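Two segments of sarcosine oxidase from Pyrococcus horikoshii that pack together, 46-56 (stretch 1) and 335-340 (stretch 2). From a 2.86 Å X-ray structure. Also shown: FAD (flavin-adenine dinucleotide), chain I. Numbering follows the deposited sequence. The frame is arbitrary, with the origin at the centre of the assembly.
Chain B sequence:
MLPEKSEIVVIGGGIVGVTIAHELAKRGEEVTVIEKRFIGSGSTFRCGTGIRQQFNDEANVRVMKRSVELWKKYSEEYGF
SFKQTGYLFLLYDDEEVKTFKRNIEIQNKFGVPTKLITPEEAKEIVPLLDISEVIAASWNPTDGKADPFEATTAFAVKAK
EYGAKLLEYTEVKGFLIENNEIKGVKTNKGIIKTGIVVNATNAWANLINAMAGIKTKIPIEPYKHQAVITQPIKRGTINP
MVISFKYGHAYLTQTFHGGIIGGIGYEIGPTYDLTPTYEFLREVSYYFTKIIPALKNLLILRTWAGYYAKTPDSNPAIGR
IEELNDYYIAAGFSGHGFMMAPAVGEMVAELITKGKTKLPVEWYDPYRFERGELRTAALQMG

Stretch 1 (46-56) RCGTGIRQQFN
Stretch 2 (335-340) GHGFMM

The two segments of sarcosine oxidase lie at least 281 residues apart in sequence wherever they touch, and they bury 419 Å² between them. No hydrogen bond crosses directly; apolar, aromatic and sulfur contacts join the segments, and the flavin of FAD is held by the backbone of both. Stretch 1 runs without regular helix or strand, mostly extended from Ile-51 (phi/psi -143/133) to Arg-52 (-147/144). Stretch 2 begins as a loop and turns into a weakly bonded helix at about Gly-337.

Gly-335, at phi/psi 105/-10, makes no contact with stretch 1, but Gly-335 O lies 2.9 Å from FAD C10. A side chain at these angles would be jammed against the preceding carbonyl, so the position calls for glycine. His-336 follows at -134/31, its CB directed toward stretch 1 with chi1 p (54°) and chi2 -103°. Its ring receives the edge of Phe-55 (chi1 m, chi2 77°) on one face: Phe-55 CE2 is 4.0 Å from His-336 CD2, and the planes meet at 75°. The guanidinium of Arg-52 also approaches, with Arg-52 NH1 4.1 Å from His-336 CB, while Arg-52 NH2 donates a hydrogen bond to Gln-54 O (3.2 Å) within stretch 1.

Gly-337 N (-80/-20) donates a weak hydrogen bond to FAD O3' (2.9 Å); a CB here would clash with that oxygen. The CA-to-CB bond of Phe-338 (-66/-52) points toward stretch 1, with chi1 t (160°) and chi2 -112°. Cys-47 SG, chi1 t, packs 3.6 Å from Phe-338 CB and sits obliquely to the ring. Gly-50 CA meets the ring edge, 3.6 Å from Phe-338 CD1. A CB on Gly-50 would clash with Phe-338 CE1, and its positive phi (59/-150) independently favours glycine. Past the cis peptide between Gly-50 and Ile-51, Ile-51 CG1 reaches Phe-338 CE1 at 3.9 Å.

Met-339 (-57/-34) has 103 Å² covered, the most of any residue in the contact. In register, Met-339 CA lies 4.6 Å from Ile-51 CA. With chi1 p, chi2 t and chi3 92°, Met-339 CB is 3.7 Å from Ile-51 CG2 (chi1 m, chi2 t), and Met-339 SD lies 3.4 Å from Arg-52 N and 3.9 Å from Phe-55 CZ, near the plane of that ring. Met-339 N donates a hydrogen bond to FAD O2 (2.7 Å, 172°), while Gly-50 N donates to FAD O4 (2.9 Å), so the flavin bridges the segments. Met-340 (-75/-25; chi1 m, chi2 t, chi3 p) stays out of contact.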

ATOM      1  N   ARG B  46      -0.115 -28.026  31.873  1.00 31.60           N
ATOM      2  CA  ARG B  46       0.090 -26.842  32.711  1.00 32.39           C
ATOM      3  C   ARG B  46       0.021 -27.194  34.195  1.00 32.76           C
ATOM      4  O   ARG B  46       0.189 -26.344  35.077  1.00 32.76           O
ATOM      5  CB  ARG B  46      -0.941 -25.777  32.344  1.00 32.36           C
ATOM      6  CG  ARG B  46      -0.614 -25.087  31.054  1.00 33.08           C
ATOM      7  CD  ARG B  46      -1.829 -24.904  30.161  1.00 35.41           C
ATOM      8  NE  ARG B  46      -1.433 -24.522  28.798  1.00 37.68           N
ATOM      9  CZ  ARG B  46      -0.935 -23.329  28.440  1.00 37.90           C
ATOM     10  NH1 ARG B  46      -0.609 -23.104  27.176  1.00 38.41           N
ATOM     11  NH2 ARG B  46      -0.759 -22.357  29.330  1.00 36.96           N
ATOM     12  N   CYS B  47      -0.179 -28.484  34.432  1.00 33.38           N
ATOM     13  CA  CYS B  47      -0.477 -29.062  35.725  1.00 33.78           C
ATOM     14  C   CYS B  47       0.685 -29.062  36.711  1.00 34.06           C
ATOM     15  O   CYS B  47       1.857 -29.124  36.319  1.00 33.96           O
ATOM     16  CB  CYS B  47      -0.917 -30.496  35.482  1.00 33.78           C
ATOM     17  SG  CYS B  47      -1.399 -31.353  36.951  1.00 35.42           S
ATOM     18  N   GLY B  48       0.334 -29.019  37.999  1.00 34.49           N
ATOM     19  CA  GLY B  48       1.281 -29.196  39.108  1.00 35.07           C
ATOM     20  C   GLY B  48       1.718 -30.645  39.208  1.00 35.31           C
ATOM     21  O   GLY B  48       1.581 -31.407  38.251  1.00 35.62           O
ATOM     22  N   THR B  49       2.243 -31.065  40.349  1.00 35.27           N
ATOM     23  CA  THR B  49       2.710 -32.451  40.386  1.00 35.17           C
ATOM     24  C   THR B  49       1.900 -33.448  41.268  1.00 35.11           C
ATOM     25  O   THR B  49       2.489 -34.356  41.837  1.00 35.26           O
ATOM     26  CB  THR B  49       4.290 -32.559  40.547  1.00 35.20           C
ATOM     27  OG1 THR B  49       4.748 -31.743  41.628  1.00 35.58           O
ATOM     28  CG2 THR B  49       5.015 -32.119  39.275  1.00 34.15           C
ATOM     29  N   GLY B  50       0.560 -33.295  41.335  1.00 35.17           N
ATOM     30  CA  GLY B  50      -0.388 -34.277  41.987  1.00 34.46           C
ATOM     31  C   GLY B  50       0.058 -34.377  43.413  1.00 34.24           C
ATOM     32  O   GLY B  50       0.592 -33.386  43.898  1.00 34.88           O
ATOM     33  N   ILE B  51      -0.093 -35.490  44.138  1.00 33.70           N
ATOM     34  CA  ILE B  51      -1.012 -36.602  44.000  1.00 32.90           C
ATOM     35  C   ILE B  51      -1.254 -36.842  45.490  1.00 32.43           C
ATOM     36  O   ILE B  51      -0.311 -36.905  46.272  1.00 31.72           O
ATOM     37  CB  ILE B  51      -0.377 -37.903  43.422  1.00 33.06           C
ATOM     38  CG1 ILE B  51       0.103 -37.719  41.980  1.00 33.17           C
ATOM     39  CG2 ILE B  51      -1.382 -39.068  43.478  1.00 32.38           C
ATOM     40  CD1 ILE B  51       0.711 -38.966  41.354  1.00 31.78           C
ATOM     41  N   ARG B  52      -2.511 -36.984  45.881  1.00 32.43           N
ATOM     42  CA  ARG B  52      -2.897 -36.802  47.261  1.00 32.51           C
ATOM     43  C   ARG B  52      -4.047 -37.734  47.613  1.00 33.04           C
ATOM     44  O   ARG B  52      -4.925 -37.987  46.778  1.00 33.16           O
ATOM     45  CB  ARG B  52      -3.365 -35.364  47.403  1.00 32.45           C
ATOM     46  CG  ARG B  52      -3.337 -34.802  48.779  1.00 32.37           C
ATOM     47  CD  ARG B  52      -4.533 -33.848  49.018  1.00 33.34           C
ATOM     48  NE  ARG B  52      -4.882 -32.996  47.877  1.00 31.91           N
ATOM     49  CZ  ARG B  52      -6.090 -32.473  47.672  1.00 30.45           C
ATOM     50  NH1 ARG B  52      -6.297 -31.719  46.602  1.00 30.13           N
ATOM     51  NH2 ARG B  52      -7.089 -32.708  48.517  1.00 28.01           N
ATOM     52  N   GLN B  53      -4.046 -38.247  48.844  1.00 33.37           N
ATOM     53  CA  GLN B  53      -5.175 -39.046  49.360  1.00 33.65           C
ATOM     54  C   GLN B  53      -5.898 -38.335  50.507  1.00 33.74           C
ATOM     55  O   GLN B  53      -6.886 -38.847  51.029  1.00 33.68           O
ATOM     56  CB  GLN B  53      -4.714 -40.431  49.832  1.00 33.71           C
ATOM     57  CG  GLN B  53      -4.067 -41.304  48.774  1.00 33.85           C
ATOM     58  CD  GLN B  53      -3.141 -42.342  49.374  1.00 34.79           C
ATOM     59  OE1 GLN B  53      -3.474 -43.531  49.415  1.00 35.78           O
ATOM     60  NE2 GLN B  53      -1.975 -41.902  49.855  1.00 34.32           N
ATOM     61  N   GLN B  54      -5.390 -37.168  50.905  1.00 34.04           N
ATOM     62  CA  GLN B  54      -5.964 -36.392  52.005  1.00 34.49           C
ATOM     63  C   GLN B  54      -7.159 -35.547  51.545  1.00 34.90           C
ATOM     64  O   GLN B  54      -7.052 -34.347  51.304  1.00 34.65           O
ATOM     65  CB  GLN B  54      -4.896 -35.542  52.691  1.00 34.34           C
ATOM     66  CG  GLN B  54      -3.814 -36.360  53.378  1.00 34.52           C
ATOM     67  CD  GLN B  54      -2.783 -35.495  54.077  1.00 35.13           C
ATOM     68  OE1 GLN B  54      -3.094 -34.784  55.031  1.00 34.70           O
ATOM     69  NE2 GLN B  54      -1.543 -35.553  53.600  1.00 36.02           N
ATOM     70  N   PHE B  55      -8.295 -36.224  51.412  1.00 35.69           N
ATOM     71  CA  PHE B  55      -9.578 -35.622  51.083  1.00 36.04           C
ATOM     72  C   PHE B  55     -10.503 -35.760  52.299  1.00 36.57           C
ATOM     73  O   PHE B  55     -10.092 -36.305  53.331  1.00 36.73           O
ATOM     74  CB  PHE B  55     -10.151 -36.282  49.829  1.00 35.82           C
ATOM     75  CG  PHE B  55      -9.468 -35.843  48.567  1.00 35.42           C
ATOM     76  CD1 PHE B  55      -8.213 -36.349  48.222  1.00 36.48           C
ATOM     77  CD2 PHE B  55     -10.068 -34.909  47.728  1.00 34.11           C
ATOM     78  CE1 PHE B  55      -7.563 -35.931  47.047  1.00 36.61           C
ATOM     79  CE2 PHE B  55      -9.441 -34.485  46.557  1.00 34.21           C
ATOM     80  CZ  PHE B  55      -8.186 -34.991  46.212  1.00 35.87           C
ATOM     81  N   ASN B  56     -11.736 -35.270  52.187  1.00 36.96           N
ATOM     82  CA  ASN B  56     -12.568 -35.052  53.368  1.00 37.24           C
ATOM     83  C   ASN B  56     -13.880 -35.785  53.357  1.00 37.14           C
ATOM     84  O   ASN B  56     -14.810 -35.422  54.080  1.00 37.60           O
ATOM     85  CB  ASN B  56     -12.802 -33.567  53.525  1.00 37.46           C
ATOM     86  CG  ASN B  56     -11.513 -32.811  53.528  1.00 39.39           C
ATOM     87  OD1 ASN B  56     -10.539 -33.250  54.148  1.00 40.36           O
ATOM     88  ND2 ASN B  56     -11.468 -31.691  52.809  1.00 41.83           N
ATOM     89  N   GLY B 335      -9.244 -29.015  39.697  1.00 30.27           N
ATOM     90  CA  GLY B 335      -7.899 -28.736  40.180  1.00 29.86           C
ATOM     91  C   GLY B 335      -7.119 -29.943  40.660  1.00 29.87           C
ATOM     92  O   GLY B 335      -5.914 -29.848  40.916  1.00 30.36           O
ATOM     93  N   HIS B 336      -7.790 -31.082  40.784  1.00 29.17           N
ATOM     94  CA  HIS B 336      -7.156 -32.281  41.295  1.00 28.31           C
ATOM     95  C   HIS B 336      -7.495 -33.488  40.425  1.00 28.26           C
ATOM     96  O   HIS B 336      -7.571 -34.616  40.906  1.00 28.31           O
ATOM     97  CB  HIS B 336      -7.568 -32.509  42.750  1.00 28.15           C
ATOM     98  CG  HIS B 336      -9.049 -32.544  42.963  1.00 27.92           C
ATOM     99  ND1 HIS B 336      -9.751 -31.482  43.490  1.00 27.61           N
ATOM    100  CD2 HIS B 336      -9.965 -33.512  42.716  1.00 27.41           C
ATOM    101  CE1 HIS B 336     -11.034 -31.794  43.561  1.00 27.92           C
ATOM    102  NE2 HIS B 336     -11.191 -33.018  43.091  1.00 27.65           N
ATOM    103  N   GLY B 337      -7.695 -33.245  39.135  1.00 28.12           N
ATOM    104  CA  GLY B 337      -8.013 -34.316  38.201  1.00 27.88           C
ATOM    105  C   GLY B 337      -6.834 -35.139  37.721  1.00 27.81           C
ATOM    106  O   GLY B 337      -7.022 -36.254  37.243  1.00 28.21           O
ATOM    107  N   PHE B 338      -5.618 -34.607  37.827  1.00 27.55           N
ATOM    108  CA  PHE B 338      -4.434 -35.378  37.423  1.00 27.40           C
ATOM    109  C   PHE B 338      -4.220 -36.591  38.336  1.00 27.61           C
ATOM    110  O   PHE B 338      -4.107 -37.716  37.853  1.00 27.47           O
ATOM    111  CB  PHE B 338      -3.189 -34.491  37.362  1.00 26.98           C
ATOM    112  CG  PHE B 338      -1.896 -35.245  37.427  1.00 25.88           C
ATOM    113  CD1 PHE B 338      -1.069 -35.133  38.541  1.00 25.73           C
ATOM    114  CD2 PHE B 338      -1.486 -36.055  36.375  1.00 25.70           C
ATOM    115  CE1 PHE B 338       0.155 -35.829  38.608  1.00 25.40           C
ATOM    116  CE2 PHE B 338      -0.265 -36.760  36.433  1.00 24.42           C
ATOM    117  CZ  PHE B 338       0.552 -36.644  37.547  1.00 24.56           C
ATOM    118  N   MET B 339      -4.196 -36.350  39.646  1.00 27.61           N
ATOM    119  CA  MET B 339      -4.054 -37.407  40.637  1.00 27.38           C
ATOM    120  C   MET B 339      -5.137 -38.488  40.538  1.00 27.52           C
ATOM    121  O   MET B 339      -4.866 -39.666  40.762  1.00 27.53           O
ATOM    122  CB  MET B 339      -3.996 -36.816  42.041  1.00 27.22           C
ATOM    123  CG  MET B 339      -5.202 -36.012  42.468  1.00 26.76           C
ATOM    124  SD  MET B 339      -4.942 -35.298  44.113  1.00 27.75           S
ATOM    125  CE  MET B 339      -4.238 -33.676  43.774  1.00 28.04           C
ATOM    126  N   MET B 340      -6.353 -38.098  40.172  1.00 27.57           N
ATOM    127  CA  MET B 340      -7.460 -39.055  40.105  1.00 27.72           C
ATOM    128  C   MET B 340      -7.397 -39.993  38.898  1.00 27.82           C
ATOM    129  O   MET B 340      -7.955 -41.095  38.928  1.00 27.73           O
ATOM    130  CB  MET B 340      -8.796 -38.317  40.087  1.00 27.49           C
ATOM    131  CG  MET B 340      -9.264 -37.833  41.433  1.00 28.01           C
ATOM    132  SD  MET B 340     -10.829 -36.948  41.344  1.00 28.67           S
ATOM    133  CE  MET B 340     -11.945 -38.257  40.828  1.00 28.54           C
TER
HETATM  134  PA  FAD I 800      -7.062 -31.818  29.847  1.00 25.01           P
HETATM  135  O1A FAD I 800      -7.373 -30.380  29.561  1.00 25.46           O
HETATM  136  O2A FAD I 800      -5.655 -32.182  30.240  1.00 26.88           O
HETATM  137  O5B FAD I 800      -7.551 -32.701  28.600  1.00 24.28           O
HETATM  138  C5B FAD I 800      -8.669 -32.316  27.818  1.00 23.45           C
HETATM  139  C4B FAD I 800      -8.234 -32.401  26.369  1.00 24.12           C
HETATM  140  O4B FAD I 800      -9.384 -32.376  25.532  1.00 24.34           O
HETATM  141  C3B FAD I 800      -7.350 -31.232  25.941  1.00 24.00           C
HETATM  142  O3B FAD I 800      -6.036 -31.712  25.610  1.00 23.42           O
HETATM  143  C2B FAD I 800      -8.061 -30.636  24.738  1.00 22.97           C
HETATM  144  O2B FAD I 800      -7.219 -30.400  23.621  1.00 22.18           O
HETATM  145  C1B FAD I 800      -9.023 -31.718  24.329  1.00 23.12           C
HETATM  146  N9A FAD I 800     -10.190 -31.169  23.606  1.00 23.71           N
HETATM  147  C8A FAD I 800     -10.955 -30.113  23.942  1.00 22.88           C
HETATM  148  N7A FAD I 800     -11.896 -29.948  22.983  1.00 23.06           N
HETATM  149  C5A FAD I 800     -11.709 -30.907  22.053  1.00 23.59           C
HETATM  150  C6A FAD I 800     -12.357 -31.248  20.871  1.00 24.50           C
HETATM  151  N6A FAD I 800     -13.430 -30.537  20.443  1.00 24.89           N
HETATM  152  N1A FAD I 800     -11.908 -32.296  20.153  1.00 24.91           N
HETATM  153  C2A FAD I 800     -10.844 -33.021  20.559  1.00 24.45           C
HETATM  154  N3A FAD I 800     -10.199 -32.719  21.697  1.00 23.35           N
HETATM  155  C4A FAD I 800     -10.626 -31.672  22.454  1.00 23.62           C
HETATM  156  N1  FAD I 800      -4.281 -31.758  39.277  1.00 24.64           N
HETATM  157  C2  FAD I 800      -3.734 -32.594  40.180  1.00 24.60           C
HETATM  158  O2  FAD I 800      -4.261 -33.708  40.357  1.00 24.58           O
HETATM  159  N3  FAD I 800      -2.642 -32.269  40.898  1.00 24.36           N
HETATM  160  C4  FAD I 800      -2.016 -31.085  40.754  1.00 24.96           C
HETATM  161  O4  FAD I 800      -0.994 -30.805  41.426  1.00 25.23           O
HETATM  162  C4X FAD I 800      -2.524 -30.159  39.851  1.00 25.07           C
HETATM  163  N5  FAD I 800      -1.957 -28.942  39.651  1.00 24.76           N
HETATM  164  C5X FAD I 800      -2.484 -28.075  38.747  1.00 24.58           C
HETATM  165  C6  FAD I 800      -1.868 -26.830  38.568  1.00 23.77           C
HETATM  166  C7  FAD I 800      -2.377 -25.915  37.641  1.00 24.46           C
HETATM  167  C7M FAD I 800      -1.700 -24.574  37.461  1.00 23.39           C
HETATM  168  C8  FAD I 800      -3.515 -26.256  36.896  1.00 25.03           C
HETATM  169  C8M FAD I 800      -4.101 -25.328  35.905  1.00 24.17           C
HETATM  170  C9  FAD I 800      -4.132 -27.494  37.073  1.00 24.87           C
HETATM  171  C9A FAD I 800      -3.626 -28.415  37.991  1.00 24.58           C
HETATM  172  N10 FAD I 800      -4.243 -29.607  38.141  1.00 24.39           N
HETATM  173  C10 FAD I 800      -3.736 -30.544  39.073  1.00 25.16           C
HETATM  174  C1' FAD I 800      -5.438 -29.916  37.364  1.00 23.57           C
HETATM  175  C2' FAD I 800      -5.137 -30.938  36.300  1.00 23.27           C
HETATM  176  O2' FAD I 800      -4.298 -30.313  35.337  1.00 24.50           O
HETATM  177  C3' FAD I 800      -6.437 -31.321  35.631  1.00 22.91           C
HETATM  178  O3' FAD I 800      -7.367 -31.774  36.622  1.00 21.67           O
HETATM  179  C4' FAD I 800      -6.186 -32.421  34.616  1.00 23.31           C
HETATM  180  O4' FAD I 800      -5.223 -32.011  33.628  1.00 23.52           O
HETATM  181  C5' FAD I 800      -7.477 -32.807  33.918  1.00 22.99           C
HETATM  182  O5' FAD I 800      -7.084 -33.661  32.853  1.00 23.09           O
HETATM  183  P   FAD I 800      -8.063 -33.833  31.617  1.00 23.08           P
HETATM  184  O1P FAD I 800      -9.447 -34.039  32.175  1.00 22.91           O
HETATM  185  O2P FAD I 800      -7.428 -34.841  30.702  1.00 23.48           O
HETATM  186  O3P FAD I 800      -8.041 -32.341  31.007  1.00 25.01           O